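Local coordinates for fructose-bisphosphate aldolase (Plasmodium falciparum, PDB 4TR9), which belongs to the class I aldolase family of TIM-barrel enzymes and is found here as an assembly of four protein chains, at residues 113-118 against 150-155; 139-144 against 186-191; 156-161 against 197-202; 170-175 against 217-222. All coordinates share one frame; numbering follows the deposited sequence. Where two conformers were deposited one is given.

Interaction 1: 113-118 against 150-155; sequences KVDKGL and FAKWRT. With 38D (N'-[(E)-(2,4-dichlorophenyl)methylidene]-3,4-dihydroxybenzohydrazide), chain K.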
# COMPACT_ATOMS: atom_id res chain seq x y z
N LYS A 113 -2.09 -24.47 -18.78
CA LYS A 113 -2.62 -24.09 -17.48
C LYS A 113 -1.64 -24.48 -16.39
O LYS A 113 -1.28 -25.65 -16.27
CB LYS A 113 -3.98 -24.75 -17.26
CG LYS A 113 -4.56 -24.56 -15.87
CD LYS A 113 -5.78 -25.44 -15.69
CE LYS A 113 -6.44 -25.22 -14.34
NZ LYS A 113 -7.00 -23.85 -14.23
N VAL A 114 -1.19 -23.51 -15.60
CA VAL A 114 -0.15 -23.76 -14.61
C VAL A 114 -0.63 -23.64 -13.17
O VAL A 114 0.14 -23.88 -12.23
CB VAL A 114 1.05 -22.80 -14.81
CG1 VAL A 114 1.55 -22.88 -16.24
CG2 VAL A 114 0.65 -21.38 -14.45
N ASP A 115 -1.89 -23.28 -12.98
CA ASP A 115 -2.43 -23.12 -11.63
C ASP A 115 -2.84 -24.47 -11.04
O ASP A 115 -3.21 -25.39 -11.77
CB ASP A 115 -3.61 -22.15 -11.62
CG ASP A 115 -4.84 -22.70 -12.30
OD1 ASP A 115 -5.62 -23.41 -11.63
OD2 ASP A 115 -5.03 -22.42 -13.50
N LYS A 116 -2.76 -24.59 -9.72
CA LYS A 116 -3.06 -25.85 -9.03
C LYS A 116 -4.42 -25.83 -8.34
O LYS A 116 -4.64 -26.57 -7.39
CB LYS A 116 -1.97 -26.17 -8.00
CG LYS A 116 -0.59 -26.42 -8.58
CD LYS A 116 0.41 -26.71 -7.47
CE LYS A 116 1.82 -26.89 -8.02
NZ LYS A 116 2.81 -27.11 -6.93
N GLY A 117 -5.32 -24.97 -8.82
CA GLY A 117 -6.66 -24.90 -8.26
C GLY A 117 -6.81 -23.84 -7.18
O GLY A 117 -5.89 -23.06 -6.94
N LEU A 118 -7.97 -23.83 -6.53
CA LEU A 118 -8.29 -22.80 -5.55
C LEU A 118 -8.29 -23.32 -4.12
O LEU A 118 -8.59 -24.49 -3.87
CB LEU A 118 -9.65 -22.18 -5.87
CG LEU A 118 -9.81 -21.55 -7.25
CD1 LEU A 118 -11.23 -21.03 -7.43
CD2 LEU A 118 -8.80 -20.43 -7.46
N PHE A 150 2.88 -19.85 -23.99
CA PHE A 150 2.19 -18.96 -23.06
C PHE A 150 1.46 -19.77 -21.99
O PHE A 150 1.10 -20.93 -22.20
CB PHE A 150 1.22 -18.04 -23.81
CG PHE A 150 0.01 -18.74 -24.38
CD1 PHE A 150 -1.18 -18.78 -23.67
CD2 PHE A 150 0.05 -19.32 -25.64
CE1 PHE A 150 -2.30 -19.40 -24.20
CE2 PHE A 150 -1.06 -19.94 -26.17
CZ PHE A 150 -2.24 -19.98 -25.45
N ALA A 151 1.26 -19.16 -20.82
CA ALA A 151 0.67 -19.85 -19.69
C ALA A 151 -0.60 -19.16 -19.19
O ALA A 151 -0.91 -18.04 -19.61
CB ALA A 151 1.68 -19.97 -18.56
N LYS A 152 -1.32 -19.83 -18.30
CA LYS A 152 -2.56 -19.28 -17.75
C LYS A 152 -2.68 -19.58 -16.26
O LYS A 152 -2.17 -20.58 -15.77
CB LYS A 152 -3.77 -19.84 -18.50
CG LYS A 152 -4.99 -18.94 -18.46
CD LYS A 152 -6.25 -19.75 -18.29
CE LYS A 152 -6.20 -20.55 -17.00
NZ LYS A 152 -7.43 -21.34 -16.78
N TRP A 153 -3.38 -18.70 -15.54
CA TRP A 153 -3.49 -18.77 -14.09
C TRP A 153 -4.79 -18.11 -13.66
O TRP A 153 -4.92 -16.89 -13.69
CB TRP A 153 -2.27 -18.08 -13.45
CG TRP A 153 -2.26 -17.93 -11.95
CD1 TRP A 153 -3.11 -17.18 -11.18
CD2 TRP A 153 -1.30 -18.50 -11.04
NE1 TRP A 153 -2.75 -17.26 -9.86
CE2 TRP A 153 -1.65 -18.07 -9.74
CE3 TRP A 153 -0.20 -19.34 -11.20
CZ2 TRP A 153 -0.93 -18.44 -8.61
CZ3 TRP A 153 0.52 -19.72 -10.07
CH2 TRP A 153 0.15 -19.27 -8.79
N ARG A 154 -5.76 -18.93 -13.26
CA ARG A 154 -7.11 -18.43 -12.97
C ARG A 154 -7.33 -18.14 -11.49
O ARG A 154 -7.14 -19.00 -10.63
CB ARG A 154 -8.15 -19.44 -13.45
CG ARG A 154 -9.58 -19.08 -13.08
CD ARG A 154 -10.56 -20.07 -13.69
NE ARG A 154 -11.94 -19.79 -13.31
CZ ARG A 154 -12.58 -20.41 -12.32
NH1 ARG A 154 -13.84 -20.10 -12.04
NH2 ARG A 154 -11.96 -21.35 -11.61
N THR A 155 -7.74 -16.91 -11.19
CA THR A 155 -8.11 -16.52 -9.84
C THR A 155 -9.58 -16.12 -9.82
O THR A 155 -10.12 -15.65 -10.83
CB THR A 155 -7.24 -15.37 -9.32
OG1 THR A 155 -5.90 -15.52 -9.80
CG2 THR A 155 -7.23 -15.35 -7.80
N12 38D K . -12.99 -25.30 -12.65
C13 38D K . -14.38 -24.94 -12.61
C15 38D K . -14.64 -26.61 -10.78
C17 38D K . -16.30 -26.38 -9.07
C20 38D K . -16.14 -24.72 -10.78
C01 38D K . -11.44 -22.76 -15.77
C02 38D K . -11.02 -21.92 -16.80
O03 38D K . -11.50 -20.60 -16.92
C04 38D K . -10.10 -22.40 -17.73
C05 38D K . -9.62 -23.69 -17.63
C06 38D K . -10.04 -24.52 -16.61
O07 38D K . -9.65 -21.57 -18.79
C08 38D K . -10.94 -24.05 -15.68
C09 38D K . -11.39 -25.00 -14.57
O10 38D K . -10.87 -26.11 -14.46
N11 38D K . -12.44 -24.56 -13.69
C14 38D K . -15.08 -25.43 -11.35
C16 38D K . -15.25 -27.09 -9.63
CL1 38D K . -17.05 -27.01 -7.62
C19 38D K . -16.75 -25.20 -9.63
CL2 38D K . -16.72 -23.23 -11.48
O HOH W 1 -7.60 -21.69 -10.33

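Interaction 2: 139-144 against 186-191; sequences RCKEYY and QQNRLV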
# COMPACT_ATOMS: atom_id res chain seq x y z
N ARG A 139 8.46 -25.99 -13.82
CA ARG A 139 7.44 -26.48 -14.74
C ARG A 139 7.41 -25.65 -16.02
O ARG A 139 7.13 -26.18 -17.09
CB ARG A 139 6.06 -26.47 -14.06
CG ARG A 139 5.96 -27.39 -12.86
CD ARG A 139 4.51 -27.62 -12.45
NE ARG A 139 3.81 -26.37 -12.19
CZ ARG A 139 3.81 -25.75 -11.01
NH1 ARG A 139 3.14 -24.61 -10.85
NH2 ARG A 139 4.49 -26.26 -9.99
N CYS A 140 7.69 -24.36 -15.89
CA CYS A 140 7.73 -23.47 -17.05
C CYS A 140 8.80 -23.91 -18.04
O CYS A 140 8.58 -23.93 -19.25
CB CYS A 140 7.97 -22.02 -16.62
SG CYS A 140 6.57 -21.23 -15.81
N LYS A 141 9.97 -24.27 -17.52
CA LYS A 141 11.07 -24.76 -18.35
C LYS A 141 10.68 -26.06 -19.03
O LYS A 141 11.07 -26.32 -20.17
CB LYS A 141 12.34 -24.95 -17.52
CG LYS A 141 12.87 -23.67 -16.91
CD LYS A 141 14.16 -23.92 -16.13
CE LYS A 141 14.69 -22.63 -15.52
NZ LYS A 141 15.96 -22.86 -14.77
N GLU A 142 9.91 -26.88 -18.33
CA GLU A 142 9.42 -28.14 -18.86
C GLU A 142 8.38 -27.92 -19.96
O GLU A 142 8.41 -28.56 -21.00
CB GLU A 142 8.82 -29.00 -17.74
CG GLU A 142 8.16 -30.28 -18.22
CD GLU A 142 7.41 -30.99 -17.11
OE1 GLU A 142 7.37 -30.46 -15.98
OE2 GLU A 142 6.85 -32.08 -17.36
N TYR A 143 7.47 -26.98 -19.71
CA TYR A 143 6.39 -26.69 -20.64
C TYR A 143 6.90 -26.05 -21.93
O TYR A 143 6.40 -26.34 -23.02
CB TYR A 143 5.35 -25.79 -19.98
CG TYR A 143 4.62 -26.43 -18.82
CD1 TYR A 143 4.47 -27.80 -18.74
CD2 TYR A 143 4.08 -25.65 -17.80
CE1 TYR A 143 3.80 -28.39 -17.69
CE2 TYR A 143 3.42 -26.23 -16.74
CZ TYR A 143 3.28 -27.60 -16.69
OH TYR A 143 2.62 -28.18 -15.63
N TYR A 144 7.90 -25.19 -21.80
CA TYR A 144 8.49 -24.52 -22.96
C TYR A 144 9.11 -25.52 -23.92
O TYR A 144 8.92 -25.43 -25.13
CB TYR A 144 9.53 -23.49 -22.52
CG TYR A 144 10.10 -22.66 -23.65
CD1 TYR A 144 9.48 -21.49 -24.05
CD2 TYR A 144 11.25 -23.06 -24.32
CE1 TYR A 144 9.99 -20.73 -25.09
CE2 TYR A 144 11.76 -22.31 -25.36
CZ TYR A 144 11.13 -21.14 -25.74
OH TYR A 144 11.64 -20.39 -26.77
N GLN A 186 7.42 -14.95 -17.40
CA GLN A 186 8.21 -14.09 -18.27
C GLN A 186 9.70 -14.39 -18.13
O GLN A 186 10.46 -14.29 -19.09
CB GLN A 186 7.92 -12.62 -17.99
CG GLN A 186 6.50 -12.20 -18.32
CD GLN A 186 6.30 -10.70 -18.23
OE1 GLN A 186 7.05 -9.99 -17.56
NE2 GLN A 186 5.28 -10.20 -18.93
N GLN A 187 10.10 -14.76 -16.91
CA GLN A 187 11.49 -15.12 -16.65
C GLN A 187 11.87 -16.38 -17.43
O GLN A 187 13.01 -16.53 -17.85
CB GLN A 187 11.70 -15.35 -15.15
CG GLN A 187 13.15 -15.55 -14.75
CD GLN A 187 13.31 -15.99 -13.31
OE1 GLN A 187 12.47 -16.73 -12.78
NE2 GLN A 187 14.37 -15.54 -12.66
N ASN A 188 10.89 -17.26 -17.62
CA ASN A 188 11.13 -18.53 -18.30
C ASN A 188 10.51 -18.57 -19.69
O ASN A 188 10.06 -19.62 -20.15
CB ASN A 188 10.60 -19.69 -17.46
CG ASN A 188 11.31 -19.81 -16.12
OD1 ASN A 188 12.38 -20.41 -16.03
ND2 ASN A 188 10.73 -19.23 -15.08
N ARG A 189 10.48 -17.41 -20.35
CA ARG A 189 10.05 -17.31 -21.75
C ARG A 189 8.63 -17.80 -22.00
O ARG A 189 8.37 -18.50 -22.98
CB ARG A 189 11.03 -18.07 -22.65
CG ARG A 189 12.46 -17.57 -22.57
CD ARG A 189 13.41 -18.48 -23.34
NE ARG A 189 13.53 -19.80 -22.72
CZ ARG A 189 14.27 -20.79 -23.20
NH1 ARG A 189 14.32 -21.96 -22.57
NH2 ARG A 189 14.98 -20.61 -24.31
N LEU A 190 7.70 -17.43 -21.11
CA LEU A 190 6.29 -17.76 -21.30
C LEU A 190 5.41 -16.53 -21.09
O LEU A 190 5.56 -15.82 -20.10
CB LEU A 190 5.86 -18.87 -20.34
CG LEU A 190 6.39 -20.29 -20.59
CD1 LEU A 190 5.79 -21.26 -19.60
CD2 LEU A 190 6.10 -20.73 -22.02
N VAL A 191 4.50 -16.29 -22.03
CA VAL A 191 3.57 -15.17 -21.92
C VAL A 191 2.47 -15.49 -20.91
O VAL A 191 1.69 -16.42 -21.10
CB VAL A 191 2.94 -14.82 -23.27
CG1 VAL A 191 1.81 -13.81 -23.09
CG2 VAL A 191 3.99 -14.29 -24.23

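Interaction 3: 156-161 against 197-202; sequences VLVIDT and EILADG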
# COMPACT_ATOMS: atom_id res chain seq x y z
N VAL A 156 -10.24 -16.30 -8.68
CA VAL A 156 -11.68 -16.07 -8.59
C VAL A 156 -12.05 -15.09 -7.48
O VAL A 156 -11.63 -15.24 -6.34
CB VAL A 156 -12.43 -17.40 -8.36
CG1 VAL A 156 -13.89 -17.14 -8.03
CG2 VAL A 156 -12.30 -18.29 -9.58
N LEU A 157 -12.84 -14.08 -7.84
CA LEU A 157 -13.39 -13.14 -6.87
C LEU A 157 -14.91 -13.18 -6.89
O LEU A 157 -15.52 -13.46 -7.92
CB LEU A 157 -12.90 -11.71 -7.15
CG LEU A 157 -11.40 -11.44 -7.10
CD1 LEU A 157 -10.76 -11.64 -8.47
CD2 LEU A 157 -11.12 -10.05 -6.57
N VAL A 158 -15.52 -12.90 -5.75
CA VAL A 158 -16.98 -12.96 -5.62
C VAL A 158 -17.54 -11.58 -5.27
O VAL A 158 -17.00 -10.89 -4.42
CB VAL A 158 -17.41 -13.98 -4.54
CG1 VAL A 158 -18.92 -13.97 -4.36
CG2 VAL A 158 -16.91 -15.37 -4.90
N ILE A 159 -18.62 -11.19 -5.95
CA ILE A 159 -19.30 -9.95 -5.61
C ILE A 159 -20.48 -10.21 -4.68
O ILE A 159 -21.47 -10.84 -5.07
CB ILE A 159 -19.81 -9.21 -6.86
CG1 ILE A 159 -18.64 -8.67 -7.68
CG2 ILE A 159 -20.73 -8.06 -6.47
CD1 ILE A 159 -19.06 -7.85 -8.89
N ASP A 160 -20.35 -9.74 -3.45
CA ASP A 160 -21.42 -9.85 -2.46
C ASP A 160 -21.40 -8.61 -1.58
O ASP A 160 -20.78 -8.60 -0.52
CB ASP A 160 -21.27 -11.12 -1.63
CG ASP A 160 -22.56 -11.52 -0.94
OD1 ASP A 160 -23.39 -10.64 -0.64
OD2 ASP A 160 -22.75 -12.73 -0.69
N THR A 161 -22.07 -7.56 -2.04
CA THR A 161 -22.04 -6.25 -1.40
C THR A 161 -22.49 -6.30 0.06
O THR A 161 -22.00 -5.53 0.89
CB THR A 161 -22.92 -5.24 -2.15
OG1 THR A 161 -24.27 -5.70 -2.16
CG2 THR A 161 -22.43 -5.09 -3.59
N GLU A 197 -10.74 -13.41 -12.61
CA GLU A 197 -12.16 -13.58 -12.92
C GLU A 197 -13.06 -13.19 -11.75
O GLU A 197 -12.94 -13.73 -10.65
CB GLU A 197 -12.45 -15.03 -13.32
CG GLU A 197 -13.93 -15.28 -13.61
CD GLU A 197 -14.23 -16.73 -13.92
OE1 GLU A 197 -13.30 -17.56 -13.87
OE2 GLU A 197 -15.41 -17.04 -14.20
N ILE A 198 -13.96 -12.25 -12.01
CA ILE A 198 -14.99 -11.90 -11.05
C ILE A 198 -16.30 -12.59 -11.43
O ILE A 198 -16.85 -12.35 -12.50
CB ILE A 198 -15.21 -10.38 -10.99
CG1 ILE A 198 -13.93 -9.67 -10.56
CG2 ILE A 198 -16.35 -10.04 -10.05
CD1 ILE A 198 -14.07 -8.17 -10.46
N LEU A 199 -16.78 -13.46 -10.55
CA LEU A 199 -18.00 -14.22 -10.80
C LEU A 199 -19.22 -13.31 -10.95
O LEU A 199 -19.36 -12.32 -10.23
CB LEU A 199 -18.24 -15.23 -9.68
CG LEU A 199 -17.18 -16.31 -9.51
CD1 LEU A 199 -17.58 -17.29 -8.42
CD2 LEU A 199 -16.93 -17.03 -10.83
N ALA A 200 -20.10 -13.65 -11.88
CA ALA A 200 -21.32 -12.89 -12.10
C ALA A 200 -22.45 -13.42 -11.22
O ALA A 200 -23.60 -13.01 -11.37
CB ALA A 200 -21.72 -12.94 -13.57
N ASP A 201 -22.11 -14.32 -10.31
CA ASP A 201 -23.09 -14.89 -9.39
C ASP A 201 -23.58 -13.83 -8.40
O ASP A 201 -22.78 -13.16 -7.75
CB ASP A 201 -22.49 -16.08 -8.64
CG ASP A 201 -22.04 -17.19 -9.57
OD1 ASP A 201 -22.71 -17.42 -10.60
OD2 ASP A 201 -21.01 -17.84 -9.27
N GLY A 202 -24.90 -13.70 -8.29
CA GLY A 202 -25.49 -12.72 -7.41
C GLY A 202 -26.53 -11.87 -8.11
O GLY A 202 -26.71 -11.97 -9.32
O HOH W 2 -20.10 -12.67 -7.78

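Interaction 4: 170-175 against 217-222; sequences SIHETA and LSCVFK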
# COMPACT_ATOMS: atom_id res chain seq x y z
N SER A 170 -9.02 -10.36 -0.09
CA SER A 170 -9.30 -11.18 -1.26
C SER A 170 -8.71 -10.57 -2.52
O SER A 170 -8.13 -11.27 -3.35
CB SER A 170 -10.81 -11.37 -1.43
OG SER A 170 -11.10 -12.05 -2.64
N ILE A 171 -8.87 -9.26 -2.66
CA ILE A 171 -8.41 -8.54 -3.84
C ILE A 171 -6.88 -8.53 -3.94
O ILE A 171 -6.32 -8.74 -5.01
CB ILE A 171 -8.93 -7.09 -3.86
CG1 ILE A 171 -10.46 -7.07 -3.91
CG2 ILE A 171 -8.35 -6.31 -5.03
CD1 ILE A 171 -11.05 -5.68 -3.90
N HIS A 172 -6.22 -8.31 -2.81
CA HIS A 172 -4.77 -8.17 -2.80
C HIS A 172 -4.06 -9.51 -2.95
O HIS A 172 -3.02 -9.60 -3.60
CB HIS A 172 -4.29 -7.47 -1.53
CG HIS A 172 -2.88 -6.97 -1.63
ND1 HIS A 172 -2.48 -6.07 -2.59
CD2 HIS A 172 -1.79 -7.25 -0.88
CE1 HIS A 172 -1.19 -5.81 -2.43
NE2 HIS A 172 -0.75 -6.51 -1.41
N GLU A 173 -4.62 -10.56 -2.34
CA GLU A 173 -4.08 -11.90 -2.51
C GLU A 173 -4.22 -12.35 -3.96
O GLU A 173 -3.32 -12.98 -4.51
CB GLU A 173 -4.77 -12.89 -1.56
CG GLU A 173 -4.65 -14.36 -1.98
CD GLU A 173 -3.22 -14.87 -1.99
OE1 GLU A 173 -2.32 -14.19 -1.45
OE2 GLU A 173 -2.99 -15.97 -2.54
N THR A 174 -5.36 -12.01 -4.56
CA THR A 174 -5.58 -12.27 -5.97
C THR A 174 -4.55 -11.53 -6.82
O THR A 174 -3.91 -12.12 -7.69
CB THR A 174 -7.00 -11.86 -6.41
OG1 THR A 174 -7.95 -12.81 -5.92
CG2 THR A 174 -7.10 -11.79 -7.93
N ALA A 175 -4.40 -10.24 -6.55
CA ALA A 175 -3.50 -9.39 -7.31
C ALA A 175 -2.05 -9.82 -7.18
O ALA A 175 -1.34 -9.94 -8.18
CB ALA A 175 -3.66 -7.94 -6.87
N LEU A 217 -9.05 -4.50 -11.01
CA LEU A 217 -8.06 -4.32 -12.07
C LEU A 217 -6.99 -3.30 -11.69
O LEU A 217 -5.83 -3.43 -12.07
CB LEU A 217 -8.74 -3.90 -13.37
CG LEU A 217 -9.53 -4.99 -14.10
CD1 LEU A 217 -10.04 -4.49 -15.44
CD2 LEU A 217 -8.69 -6.24 -14.27
N SER A 218 -7.38 -2.28 -10.93
CA SER A 218 -6.44 -1.27 -10.46
C SER A 218 -5.40 -1.89 -9.54
O SER A 218 -4.22 -1.55 -9.59
CB SER A 218 -7.18 -0.14 -9.74
OG SER A 218 -6.27 0.81 -9.21
N CYS A 219 -5.85 -2.80 -8.68
CA CYS A 219 -4.96 -3.48 -7.74
C CYS A 219 -4.13 -4.56 -8.44
O CYS A 219 -2.98 -4.80 -8.07
CB CYS A 219 -5.76 -4.08 -6.59
SG CYS A 219 -4.75 -4.83 -5.29
N VAL A 220 -4.73 -5.20 -9.44
CA VAL A 220 -4.04 -6.24 -10.20
C VAL A 220 -2.84 -5.67 -10.94
O VAL A 220 -1.72 -6.16 -10.80
CB VAL A 220 -4.98 -6.93 -11.21
CG1 VAL A 220 -4.19 -7.74 -12.22
CG2 VAL A 220 -5.98 -7.81 -10.48
N PHE A 221 -3.06 -4.62 -11.72
CA PHE A 221 -1.99 -3.98 -12.47
C PHE A 221 -0.97 -3.32 -11.54
O PHE A 221 0.21 -3.24 -11.86
CB PHE A 221 -2.55 -2.95 -13.45
CG PHE A 221 -3.06 -3.55 -14.73
CD1 PHE A 221 -2.20 -3.77 -15.79
CD2 PHE A 221 -4.39 -3.90 -14.86
CE1 PHE A 221 -2.66 -4.33 -16.97
CE2 PHE A 221 -4.85 -4.46 -16.04
CZ PHE A 221 -3.99 -4.68 -17.09
N LYS A 222 -1.44 -2.84 -10.39
CA LYS A 222 -0.54 -2.27 -9.39
C LYS A 222 0.45 -3.34 -8.94
O LYS A 222 1.66 -3.11 -8.95
CB LYS A 222 -1.32 -1.73 -8.20
CG LYS A 222 -0.45 -1.11 -7.11
CD LYS A 222 0.43 -0.01 -7.67
CE LYS A 222 1.07 0.81 -6.55
NZ LYS A 222 1.91 -0.02 -5.65

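Interaction 1: 113-118 against 150-155
Two donors grip Asp115 OD1: Gly117 N at 3.2 Å, on the anti lone pair and closing an Asx turn, and a water. Arg154 O across the contact is held as often, by Thr130 OG1 and by the same water at 2.7 Å, which so bridges the loop to strand 150-157 of the TIM barrel. Asp115 CG stands in the crowded position between backbone N and carbonyl carbon (chi1 70°), and OD2 takes Lys113 NZ on its syn lone pair in a very short salt bridge of 2.5 Å. The loop leaves the sheet here: Lys113, at the end of strand 109-113, pairs in parallel with Lys152, and Val114 N makes a nearly straight bond (173°) of 3.1 Å to Lys152 O. Val114 splits its branches against strand 150-157, CG1 on Ala151 CB at 3.7 Å and CG2 at the edge of the Trp153 indole.

On the pocket side, Lys113 and Lys152 run side by side, their NZ atoms 3.6 Å apart. Lys152, bent at chi2 and chi3, brings NZ to 3.0 Å from O07 of N'-[(E)-(2,4-dichlorophenyl)methylidene]-3,4-dihydroxybenzohydrazide while also salt-bridged to Asp40. Arg154 is extended as far as NE, salt-bridged to Glu197, with ligand atom N11 over one guanidinium face. Two amines this close would repel if both were charged; Asp115 and Asp40 probably offset this, and the proximity may ease loss of a proton from one lysine.

Interaction 2: 139-144 against 186-191
A Schellman motif ends helix 168-187 here, with Arg189 at positive phi as its C-prime residue, and the turn is laid against helix 136-146 on the outside of the barrel. The buried part is tight and apolar. Cys140 CB touches Asn188 CB at 3.6 Å, and Leu190 comes in beside it with CD1 3.8 Å from Cys140 CB. The other leucine methyl, CD2, meets the edge of the Tyr144 ring near its plane, so Leu190 fills the angle between the two helix-borne side chains. Asn188 is also pinned from its own helix, since ND2 bonds to Ile184 O.

Toward solvent the contact becomes looser and charged. Tyr144 has its ring swung out, CG anti to the backbone N (chi1 -175°), and its OH is hydrogen-bonded to Glu21. Arg189 bends at chi3 and lays its guanidinium flat over one face of that ring, the planes 18° apart, a cation-pi stack with Arg189 CZ 4.1 Å from the Tyr144 ring centroid. Arg149 makes a further cation-pi contact with the same ring. Farther along this exposed side the fully extended Lys141 passes obliquely across the asparagine, its CE carbon 3.2 Å from Asn188 OD1.

Interaction 3: 156-161 against 197-202
Strands 150-157 and 191-198 are the two parallel strands of a beta-alpha-beta crossover in the TIM barrel, joined through helix 168-187, and this contact is where their C-terminal ends begin to part. Two backbone hydrogen bonds hold them: Leu157 N to Glu197 O at 2.8 Å and Leu199 N to Leu157 O at 2.9 Å, both nearly along the C=O axis. Each acceptor also receives a CA-H...O contact, from Val156 CA to Glu197 O and from Ile198 CA to Leu157 O, so both carbonyls are approached twice.

Beyond that point water takes over. One molecule accepts from Ile159 N and donates to Leu199 O and Asp201 O, the latter at 2.7 Å, filling in where Ile159 N and Leu199 O have drawn apart to 4.5 Å.

The charged element lies on the face shared by Val156 and Glu197. Glu197 is extended, with Arg154 as the salt-bridge partner of its OE1, and its side chain is about 5 Å (nearest atoms) from N'-[(E)-(2,4-dichlorophenyl)methylidene]-3,4-dihydroxybenzohydrazide.

Apolar packing does the rest. Leu199 CG rests on Val156 CG1 at 3.7 Å, and its CD1 reaches Val158 CG2. On the opposite face, carrying Leu157 and Ile198, helix 206-226 packs against both side chains. There Ile159 crosses Ile198 obliquely, with Ile159 CG1 3.6 Å from Ile198 CG2.

Interaction 4: 170-175 against 217-222
The His172 imidazole presents its edge to this contact: Cys219 SG lies in the ring plane, 88° off the normal, and 3.7 Å from ND1. Elsewhere round the ring the partners come from a second subunit, whose Trp176 meets it edge-to-face and whose own His172 is hydrogen-bonded to it, NE2 to NE2. The other flat group, Phe221, turns away from the interface, with Leu217 O of its own helix turn at its ring edge.

Helices 168-187 and 206-226, neighbours on the outside of the barrel, run in the same general sense here, their axes crossing at -38° and 8.7 Å apart at closest approach. That closeness rests on Ala175, whose small side chain lets its CA come within 4.3 Å of Val220 CA. Ala175 CB sits 3.4 Å from Cys219 O and also touches Cys219 SG. The cysteine carries most of the packing: SG is anti to the backbone N (chi1 -175°), which swings it between Ala175 and the histidine, while Ile171 CG2 closes on Cys219 CB at 3.8 Å. From the barrel side, Ile171 also packs on Leu157 and Val220 on Val194 and Pro196.

Within the first helix Ser170 O takes two donors, Thr174 N and Thr174 OG1, so the threonine hydroxyl is satisfied locally. The helix pairing thus rests on close apolar packing and one sulfur-aromatic edge contact, mostly about Cys219, and in the histidine pair across the subunit boundary one NE2 must carry the proton.

From the N terminus, the first segment met is 113-118, and interaction 1 closes the loop from it to strand 150-157. Before that closes, helix 136-146 supplies 139-144, so interaction 2 crosses interaction 1; it closes at 186-191, the end of helix 168-187. Interaction 3 opens just past interaction 1, in series with it; the two share strand 150-157 and touch. It closes at 197-202, the end of strand 191-198. Interaction 4 opens near the start of helix 168-187 and closes last, at 217-222 on helix 206-226. Interactions 2, 3 and 4 all cross one another; none nests. Together they tie three adjacent barrel strands to the helices outside them.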